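PDB 3SC6: dTDP-4-dehydrorhamnose reductase from Bacillus anthracis, which catalyses the NADPH-dependent reduction of dTDP-4-dehydrorhamnose to dTDP-rhamnose in the biosynthesis of this activated sugar. Local coordinates for residues E177-D183 against N236-T242. Numbering follows the deposited sequence.
Sequences EISVVAD and NVLPVST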
ATOM      1  N   GLU A 177      14.051   4.287 -27.010  1.00 83.73           N
ATOM      2  CA  GLU A 177      13.798   2.925 -26.534  1.00 83.07           C
ATOM      3  C   GLU A 177      14.105   2.891 -25.044  1.00 81.27           C
ATOM      4  O   GLU A 177      14.973   3.625 -24.574  1.00 81.33           O
ATOM      5  CB  GLU A 177      14.668   1.880 -27.237  1.00 84.50           C
ATOM      6  CG  GLU A 177      14.461   1.751 -28.733  1.00 87.32           C
ATOM      7  CD  GLU A 177      15.319   0.654 -29.344  1.00 90.02           C
ATOM      8  OE1 GLU A 177      16.111   0.024 -28.606  1.00 89.69           O
ATOM      9  OE2 GLU A 177      15.200   0.421 -30.565  1.00 92.96           O
ATOM     10  N   ILE A 178      13.402   2.038 -24.304  1.00 79.80           N
ATOM     11  CA  ILE A 178      13.619   1.926 -22.860  1.00 77.95           C
ATOM     12  C   ILE A 178      13.333   0.498 -22.390  1.00 77.15           C
ATOM     13  O   ILE A 178      12.275  -0.059 -22.670  1.00 76.61           O
ATOM     14  CB  ILE A 178      12.765   2.955 -22.089  1.00 76.76           C
ATOM     15  CG1 ILE A 178      13.101   2.930 -20.596  1.00 75.65           C
ATOM     16  CG2 ILE A 178      11.279   2.716 -22.338  1.00 75.97           C
ATOM     17  CD1 ILE A 178      12.328   3.949 -19.784  1.00 73.64           C
ATOM     18  N   SER A 179      14.286  -0.088 -21.673  1.00 77.09           N
ATOM     19  CA  SER A 179      14.142  -1.453 -21.175  1.00 77.03           C
ATOM     20  C   SER A 179      13.509  -1.535 -19.784  1.00 75.45           C
ATOM     21  O   SER A 179      13.930  -0.847 -18.850  1.00 74.78           O
ATOM     22  CB  SER A 179      15.499  -2.163 -21.194  1.00 78.18           C
ATOM     23  OG  SER A 179      16.447  -1.476 -20.402  1.00 78.24           O
ATOM     24  N   VAL A 180      12.501  -2.397 -19.666  1.00 75.20           N
ATOM     25  CA  VAL A 180      11.768  -2.614 -18.420  1.00 73.72           C
ATOM     26  C   VAL A 180      11.631  -4.105 -18.112  1.00 74.05           C
ATOM     27  O   VAL A 180      11.416  -4.913 -19.015  1.00 75.46           O
ATOM     28  CB  VAL A 180      10.348  -2.031 -18.522  1.00 72.78           C
ATOM     29  CG1 VAL A 180       9.549  -2.347 -17.267  1.00 71.41           C
ATOM     30  CG2 VAL A 180      10.404  -0.531 -18.783  1.00 72.19           C
ATOM     31  N   VAL A 181      11.739  -4.467 -16.838  1.00 73.15           N
ATOM     32  CA  VAL A 181      11.622  -5.865 -16.427  1.00 73.59           C
ATOM     33  C   VAL A 181      10.309  -6.465 -16.950  1.00 73.26           C
ATOM     34  O   VAL A 181       9.271  -5.799 -16.936  1.00 72.15           O
ATOM     35  CB  VAL A 181      11.684  -6.002 -14.888  1.00 72.59           C
ATOM     36  CG1 VAL A 181      11.476  -7.445 -14.470  1.00 74.29           C
ATOM     37  CG2 VAL A 181      13.014  -5.481 -14.361  1.00 73.41           C
ATOM     38  N   ALA A 182      10.362  -7.712 -17.418  1.00 74.06           N
ATOM     39  CA  ALA A 182       9.169  -8.386 -17.949  1.00 74.17           C
ATOM     40  C   ALA A 182       8.941  -9.798 -17.392  1.00 74.59           C
ATOM     41  O   ALA A 182       8.057 -10.510 -17.862  1.00 74.61           O
ATOM     42  CB  ALA A 182       9.240  -8.435 -19.470  1.00 75.36           C
ATOM     43  N   ASP A 183       9.729 -10.198 -16.399  1.00 74.78           N
ATOM     44  CA  ASP A 183       9.588 -11.528 -15.801  1.00 75.87           C
ATOM     45  C   ASP A 183       9.011 -11.469 -14.379  1.00 74.31           C
ATOM     46  O   ASP A 183       9.153 -12.415 -13.601  1.00 74.87           O
ATOM     47  CB  ASP A 183      10.922 -12.285 -15.829  1.00 77.73           C
ATOM     48  CG  ASP A 183      12.031 -11.552 -15.098  1.00 77.88           C
ATOM     49  OD1 ASP A 183      13.153 -12.095 -15.030  1.00 80.78           O
ATOM     50  OD2 ASP A 183      11.783 -10.434 -14.599  1.00 76.42           O
ATOM     51  N   ASN A 236       9.686   2.634 -27.729  1.00 89.95           N
ATOM     52  CA  ASN A 236       9.784   1.179 -27.656  1.00 90.08           C
ATOM     53  C   ASN A 236      10.163   0.713 -26.265  1.00 88.28           C
ATOM     54  O   ASN A 236      10.819   1.437 -25.518  1.00 87.58           O
ATOM     55  CB  ASN A 236      10.828   0.668 -28.644  1.00 91.90           C
ATOM     56  CG  ASN A 236      10.506   1.034 -30.072  1.00 94.38           C
ATOM     57  OD1 ASN A 236       9.458   1.617 -30.353  1.00 95.98           O
ATOM     58  ND2 ASN A 236      11.406   0.690 -30.986  1.00 96.90           N
ATOM     59  N   VAL A 237       9.752  -0.503 -25.926  1.00 87.74           N
ATOM     60  CA  VAL A 237      10.051  -1.080 -24.623  1.00 86.34           C
ATOM     61  C   VAL A 237      10.713  -2.440 -24.827  1.00 87.37           C
ATOM     62  O   VAL A 237      10.156  -3.315 -25.491  1.00 88.11           O
ATOM     63  CB  VAL A 237       8.783  -1.235 -23.768  1.00 85.03           C
ATOM     64  CG1 VAL A 237       9.127  -1.871 -22.432  1.00 83.83           C
ATOM     65  CG2 VAL A 237       8.118   0.117 -23.560  1.00 83.38           C
ATOM     66  N   LEU A 238      11.905  -2.610 -24.259  1.00 87.42           N
ATOM     67  CA  LEU A 238      12.649  -3.862 -24.384  1.00 88.71           C
ATOM     68  C   LEU A 238      12.500  -4.717 -23.127  1.00 87.97           C
ATOM     69  O   LEU A 238      12.817  -4.264 -22.033  1.00 86.71           O
ATOM     70  CB  LEU A 238      14.130  -3.564 -24.637  1.00 89.84           C
ATOM     71  CG  LEU A 238      14.447  -2.732 -25.889  1.00 90.57           C
ATOM     72  CD1 LEU A 238      15.936  -2.437 -25.977  1.00 90.54           C
ATOM     73  CD2 LEU A 238      13.962  -3.430 -27.152  1.00 91.87           C
ATOM     74  N   PRO A 239      12.030  -5.967 -23.283  1.00 89.00           N
ATOM     75  CA  PRO A 239      11.851  -6.856 -22.139  1.00 88.79           C
ATOM     76  C   PRO A 239      13.169  -7.407 -21.607  1.00 89.98           C
ATOM     77  O   PRO A 239      13.924  -8.019 -22.358  1.00 91.67           O
ATOM     78  CB  PRO A 239      11.006  -7.990 -22.716  1.00 90.00           C
ATOM     79  CG  PRO A 239      11.380  -8.045 -24.142  1.00 91.48           C
ATOM     80  CD  PRO A 239      11.699  -6.636 -24.554  1.00 90.73           C
ATOM     81  N   VAL A 240      13.432  -7.196 -20.319  1.00 89.51           N
ATOM     82  CA  VAL A 240      14.663  -7.680 -19.693  1.00 91.15           C
ATOM     83  C   VAL A 240      14.356  -8.539 -18.468  1.00 91.56           C
ATOM     84  O   VAL A 240      13.278  -8.439 -17.882  1.00 90.36           O
ATOM     85  CB  VAL A 240      15.593  -6.519 -19.281  1.00 90.46           C
ATOM     86  CG1 VAL A 240      16.040  -5.738 -20.506  1.00 90.80           C
ATOM     87  CG2 VAL A 240      14.904  -5.607 -18.278  1.00 88.88           C
ATOM     88  N   SER A 241      15.314  -9.380 -18.089  1.00 94.11           N
ATOM     89  CA  SER A 241      15.160 -10.265 -16.939  1.00 95.06           C
ATOM     90  C   SER A 241      15.549  -9.570 -15.641  1.00 94.90           C
ATOM     91  O   SER A 241      16.047  -8.444 -15.649  1.00 94.10           O
ATOM     92  CB  SER A 241      16.008 -11.525 -17.123  1.00 97.46           C
ATOM     93  OG  SER A 241      17.384 -11.203 -17.240  1.00 98.45           O
ATOM     94  N   THR A 242      15.319 -10.258 -14.527  1.00 96.22           N
ATOM     95  CA  THR A 242      15.634  -9.734 -13.202  1.00 96.52           C
ATOM     96  C   THR A 242      17.126  -9.802 -12.893  1.00 99.18           C
ATOM     97  O   THR A 242      17.666  -8.927 -12.216  1.00 98.77           O
ATOM     98  CB  THR A 242      14.898 -10.525 -12.105  1.00 96.02           C
ATOM     99  OG1 THR A 242      15.297 -11.902 -12.158  1.00 98.17           O
ATOM    100  CG2 THR A 242      13.397 -10.432 -12.287  1.00 94.31           C
TER
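Glu177 and Asn236 begin a two-stranded parallel beta ladder, separate from the large Rossmann-type sheet of this reductase, in which 177-181 runs beside 236-240. The pair is a compact worked example of how a short parallel sheet divides its two faces. Ile178, Val180, Val237 and Pro239 turn toward the protein, where Met168 and Leu171 of helix 164-172 and Phe221 of helix 220-231 are among the residues that meet them. Glu177, Ser179, Asn236 and Leu238 point to the other, exposed face. There the extended Glu177 side chain passes at a slant to that of Asn236, its CG 3.8 Å from Asn236 CB, with the carboxylate and amide planes 27° apart. Its OE1 reaches farther along the ladder to Leu238 CD1, at 3.6 Å. The backbone of Leu238 joins the strands twice, its N donating to Ile178 O at 3.0 Å and its O accepting from Val180 N.

Val240 continues the ladder where the side chains begin to diverge. Its CG1 lies anti to the carbonyl carbon (chi1 -63°), which carries this methyl to Ser179 CB at 3.7 Å, while CG2 rests against the Val180 carbonyl group. The bond from Val240 N to Val180 O is weak, but Val240 O takes Ala182 N at 3.0 Å. On the inner side, Ala182 CB meets Pro239 CB at 3.7 Å. Pairing thus persists just beyond strand 177-181, and a side chain then replaces the backbone as acceptor: Asp183 OD1 receives Thr242 N at 2.9 Å on its syn side, 19° out of the carboxylate plane.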